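Local atomic coordinates of subtilisin-like serine protease (Fervidobacterium pennivorans, PDB entry 1R6V), a protein that degrades keratin into peptides as a calcium-binding, subtilisin-like serine protease, which allows its bacterium to grow on native feathers. Residues Ala616-Ile621 / Val637-Thr642; Lys4-Leu9 / Gly608-Leu613. The protein carries 1 engineered substitution. All blocks are in the same frame, centred on the assembly; numbering follows the deposited sequence.

Interaction 1: residues Ala616-Ile621 / Val637-Thr642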
# COMPACT_ATOMS: atom_id res chain seq x y z
N ALA A 616 54.49 -0.84 1.85
CA ALA A 616 55.48 -1.37 2.78
C ALA A 616 54.94 -1.39 4.20
O ALA A 616 55.27 -2.27 4.99
CB ALA A 616 56.75 -0.53 2.70
N THR A 617 54.10 -0.41 4.52
CA THR A 617 53.52 -0.27 5.85
C THR A 617 52.08 0.23 5.72
O THR A 617 51.71 0.76 4.68
CB THR A 617 54.33 0.76 6.68
OG1 THR A 617 55.70 0.35 6.74
CG2 THR A 617 53.78 0.89 8.09
N ASP A 618 51.27 0.06 6.77
CA ASP A 618 49.88 0.53 6.75
C ASP A 618 49.89 2.03 6.54
O ASP A 618 50.72 2.74 7.10
CB ASP A 618 49.17 0.25 8.08
CG ASP A 618 48.61 -1.15 8.17
OD1 ASP A 618 48.95 -1.99 7.32
OD2 ASP A 618 47.83 -1.40 9.12
N ILE A 619 48.97 2.51 5.71
CA ILE A 619 48.88 3.94 5.50
C ILE A 619 47.41 4.33 5.47
O ILE A 619 46.62 3.76 4.71
CB ILE A 619 49.59 4.38 4.20
CG1 ILE A 619 49.50 5.89 4.04
CG2 ILE A 619 48.96 3.71 2.98
CD1 ILE A 619 50.45 6.44 2.99
N THR A 620 47.04 5.26 6.34
CA THR A 620 45.67 5.74 6.39
C THR A 620 45.55 6.88 5.39
O THR A 620 46.35 7.80 5.39
CB THR A 620 45.30 6.24 7.79
OG1 THR A 620 45.25 5.14 8.69
CG2 THR A 620 43.94 6.94 7.76
N ILE A 621 44.54 6.79 4.52
CA ILE A 621 44.33 7.82 3.51
C ILE A 621 43.06 8.56 3.91
O ILE A 621 42.04 7.94 4.21
CB ILE A 621 44.17 7.17 2.13
CG1 ILE A 621 45.39 6.29 1.86
CG2 ILE A 621 44.00 8.24 1.07
CD1 ILE A 621 45.32 5.46 0.60
N VAL A 637 42.18 2.52 4.99
CA VAL A 637 43.53 2.13 5.33
C VAL A 637 44.06 1.20 4.26
O VAL A 637 43.40 0.22 3.90
CB VAL A 637 43.56 1.38 6.69
CG1 VAL A 637 44.99 0.96 7.01
CG2 VAL A 637 43.00 2.29 7.80
N LEU A 638 45.22 1.53 3.70
CA LEU A 638 45.86 0.69 2.70
C LEU A 638 46.77 -0.17 3.56
O LEU A 638 47.80 0.31 4.04
CB LEU A 638 46.67 1.53 1.72
CG LEU A 638 47.48 0.80 0.64
CD1 LEU A 638 46.53 0.10 -0.33
CD2 LEU A 638 48.35 1.80 -0.10
N LYS A 639 46.38 -1.42 3.77
CA LYS A 639 47.16 -2.33 4.61
C LYS A 639 48.49 -2.74 3.98
O LYS A 639 48.60 -2.86 2.76
CB LYS A 639 46.34 -3.58 4.95
CG LYS A 639 45.15 -3.32 5.88
CD LYS A 639 44.44 -4.63 6.26
CE LYS A 639 43.23 -4.38 7.17
NZ LYS A 639 42.59 -5.65 7.63
N ALA A 640 49.51 -2.93 4.81
CA ALA A 640 50.81 -3.32 4.26
C ALA A 640 50.63 -4.61 3.47
O ALA A 640 49.83 -5.46 3.83
CB ALA A 640 51.82 -3.51 5.38
N GLY A 641 51.37 -4.73 2.37
CA GLY A 641 51.29 -5.92 1.55
C GLY A 641 50.18 -5.90 0.52
O GLY A 641 50.10 -6.82 -0.30
N THR A 642 49.33 -4.88 0.55
CA THR A 642 48.23 -4.78 -0.41
C THR A 642 48.46 -3.65 -1.41
O THR A 642 49.27 -2.76 -1.18
CB THR A 642 46.88 -4.56 0.30
OG1 THR A 642 46.83 -3.24 0.86
CG2 THR A 642 46.69 -5.57 1.42
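Leu638 and Ile619 form an antiparallel hydrogen-bonded pair at the open end of the beta hairpin made by strands 619-627 and 630-638, in the second beta-sandwich domain. Two backbone bonds define the pair: Leu638 N to Ile619 O is 2.8 Å long with an N-H...O angle of 170°, and Ile619 N returns to Leu638 O over 3.0 Å. Both side chains point the same way and lie side by side. Ile619 CG2 comes to 3.4 Å from Leu638 CB, closer than usual for two carbons, which marks tight packing. Leu569, Ala615 and Thr645 also touch Leu638, which is buried on this face.

The opposite face carries Val637, in a non-hydrogen-bonded pair with Thr620. The two side chains cross obliquely, Val637 CG2 lying 3.7 Å from Thr620 OG1.

Beyond the ladder, Asp618 takes over the pairing with its carboxylate. Chi1 of -84° sets CG anti to the carbonyl carbon, beside the backbone N; from there OD1 accepts from Ala640 N at 2.7 Å and 158°, a nearly straight bond met almost along the C-O axis. This grips the start of the type II turn Lys639-Thr642, while Ala640 CB rests 3.7 Å from Thr617 CA. The turn is closed on Lys639 O, which accepts twice: from Thr642 N at 3.1 Å and from Thr642 OG1 at 2.6 Å.

Interaction 2: residues Lys4-Leu9 / Gly608-Leu613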
# COMPACT_ATOMS: atom_id res chain seq x y z
N LYS A 4 38.89 -9.41 -6.87
CA LYS A 4 39.95 -9.54 -5.87
C LYS A 4 40.99 -8.43 -6.01
O LYS A 4 41.57 -8.00 -5.02
CB LYS A 4 40.63 -10.91 -5.99
CG LYS A 4 39.74 -12.10 -5.61
CD LYS A 4 40.48 -13.43 -5.74
CE LYS A 4 39.59 -14.60 -5.33
NZ LYS A 4 40.32 -15.91 -5.39
N ASP A 5 41.20 -7.98 -7.24
CA ASP A 5 42.17 -6.92 -7.51
C ASP A 5 41.46 -5.73 -8.16
O ASP A 5 40.61 -5.91 -9.03
CB ASP A 5 43.26 -7.44 -8.44
CG ASP A 5 44.38 -6.44 -8.65
OD1 ASP A 5 44.94 -5.96 -7.64
OD2 ASP A 5 44.70 -6.13 -9.81
N LEU A 6 41.81 -4.52 -7.73
CA LEU A 6 41.18 -3.32 -8.26
C LEU A 6 41.76 -2.89 -9.61
O LEU A 6 41.03 -2.40 -10.48
CB LEU A 6 41.33 -2.18 -7.23
CG LEU A 6 40.35 -1.01 -7.26
CD1 LEU A 6 40.58 -0.12 -6.03
CD2 LEU A 6 40.54 -0.21 -8.53
N ALA A 7 43.06 -3.08 -9.78
CA ALA A 7 43.74 -2.70 -11.02
C ALA A 7 43.35 -3.60 -12.20
O ALA A 7 43.43 -3.18 -13.35
CB ALA A 7 45.25 -2.75 -10.82
N SER A 8 42.92 -4.82 -11.89
CA SER A 8 42.55 -5.76 -12.94
C SER A 8 41.09 -5.66 -13.37
O SER A 8 40.69 -6.28 -14.36
CB SER A 8 42.84 -7.19 -12.46
OG SER A 8 42.09 -7.49 -11.30
N LEU A 9 40.29 -4.89 -12.64
CA LEU A 9 38.89 -4.73 -12.98
C LEU A 9 38.69 -3.97 -14.29
O LEU A 9 39.39 -2.99 -14.56
CB LEU A 9 38.15 -3.98 -11.86
CG LEU A 9 37.93 -4.73 -10.55
CD1 LEU A 9 37.21 -3.82 -9.58
CD2 LEU A 9 37.13 -6.00 -10.78
N GLY A 608 38.15 4.34 -4.35
CA GLY A 608 39.27 3.53 -3.90
C GLY A 608 40.59 4.11 -4.34
O GLY A 608 40.65 5.12 -5.05
N ILE A 609 41.65 3.46 -3.90
CA ILE A 609 42.99 3.85 -4.26
C ILE A 609 43.75 2.57 -4.58
O ILE A 609 43.58 1.55 -3.91
CB ILE A 609 43.68 4.61 -3.11
CG1 ILE A 609 42.97 5.96 -2.92
CG2 ILE A 609 45.15 4.82 -3.41
CD1 ILE A 609 43.59 6.86 -1.92
N GLN A 610 44.53 2.62 -5.65
CA GLN A 610 45.35 1.47 -6.04
C GLN A 610 46.77 1.96 -6.28
O GLN A 610 47.00 3.12 -6.63
CB GLN A 610 44.81 0.81 -7.31
CG GLN A 610 44.77 1.70 -8.54
CD GLN A 610 44.44 0.93 -9.81
OE1 GLN A 610 45.31 0.66 -10.64
NE2 GLN A 610 43.17 0.56 -9.96
N THR A 611 47.73 1.07 -6.08
CA THR A 611 49.15 1.37 -6.29
C THR A 611 49.75 0.18 -7.03
O THR A 611 49.31 -0.95 -6.84
CB THR A 611 49.87 1.57 -4.95
OG1 THR A 611 51.28 1.74 -5.18
CG2 THR A 611 49.65 0.37 -4.05
N LEU A 612 50.75 0.43 -7.87
CA LEU A 612 51.39 -0.62 -8.66
C LEU A 612 52.11 -1.63 -7.77
O LEU A 612 52.07 -2.84 -8.02
CB LEU A 612 52.38 -0.01 -9.67
CG LEU A 612 52.87 -0.92 -10.80
CD1 LEU A 612 51.70 -1.30 -11.70
CD2 LEU A 612 53.93 -0.18 -11.63
N LEU A 613 52.78 -1.14 -6.73
CA LEU A 613 53.51 -2.00 -5.80
C LEU A 613 52.85 -2.00 -4.43
O LEU A 613 52.29 -0.99 -4.00
CB LEU A 613 54.96 -1.53 -5.69
CG LEU A 613 55.77 -1.52 -6.99
CD1 LEU A 613 57.13 -0.90 -6.75
CD2 LEU A 613 55.91 -2.95 -7.52
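Leu6 and Gln610 meet where the N-terminal segment, probably part of the propeptide, lies over an antiparallel sheet of the second beta-sandwich domain. Strand 604-610 is bonded there to strand 573-577 through Gly608 and Gln610, and to Thr645 through Ile609, so the segment packs on a sheet face rather than extending the sheet.

Van der Waals contact carries the joint. Leu6 points toward the strand and divides its two methyl groups: CD1 stands 4.0 Å from Ile609 O and 4.4 Å from Gly608 CA, whereas CD2 lies against the amide end of Gln610. A beta carbon on Gly608 would come to about 3.1 Å from Leu6 CD1, so the absence of a side chain lets the leucine sit this low. Val575, Val584 and Trp644 also touch Leu6. On Gln610, CG falls between the backbone N and carbonyl carbon (chi1 61°), and the chain runs extended from there, bringing CD to 3.9 Å from both Ala7 CA and Ala7 CB. An alanine in place of Gln610 would probably open a gap beside Ala7 and leave Leu6 CD2 with less to pack against.

Polar bonding is supplied from beside the pair, with no hydrogen bond found between the two segments. Arg587 donates from NH2 to both Leu6 O and Leu9 O, tying the segment to strand 584-589. Within the segment, Asp5 OD2 accepts a weak, bent bond from Ser8 N at 3.0 Å and 121°.

Interactions 1 and 2 have centres about 13 Å apart. Interaction 1 lies within the second beta-sandwich domain, on the sheet of strands 619-627 and 630-638; interaction 2 lays the N-terminal segment, probably propeptide, on that domain's other sheet. Residue Ile609 joins them: its side chain leaves strand 604-610 away from segment 4-9, and its CD1 reaches 3.3 Å from Ile621 CG2 of strand 619-627. A looser touch follows at the sandwich end, Thr642 O to Thr611 CG2 at 4.3 Å. Their centres lie about 49 and 45 Å from the centre of the chain. Neither contact includes the positions assigned by inference to the charge relay (Asp162, the engineered Ala200, Ser381) or the calcium ligands.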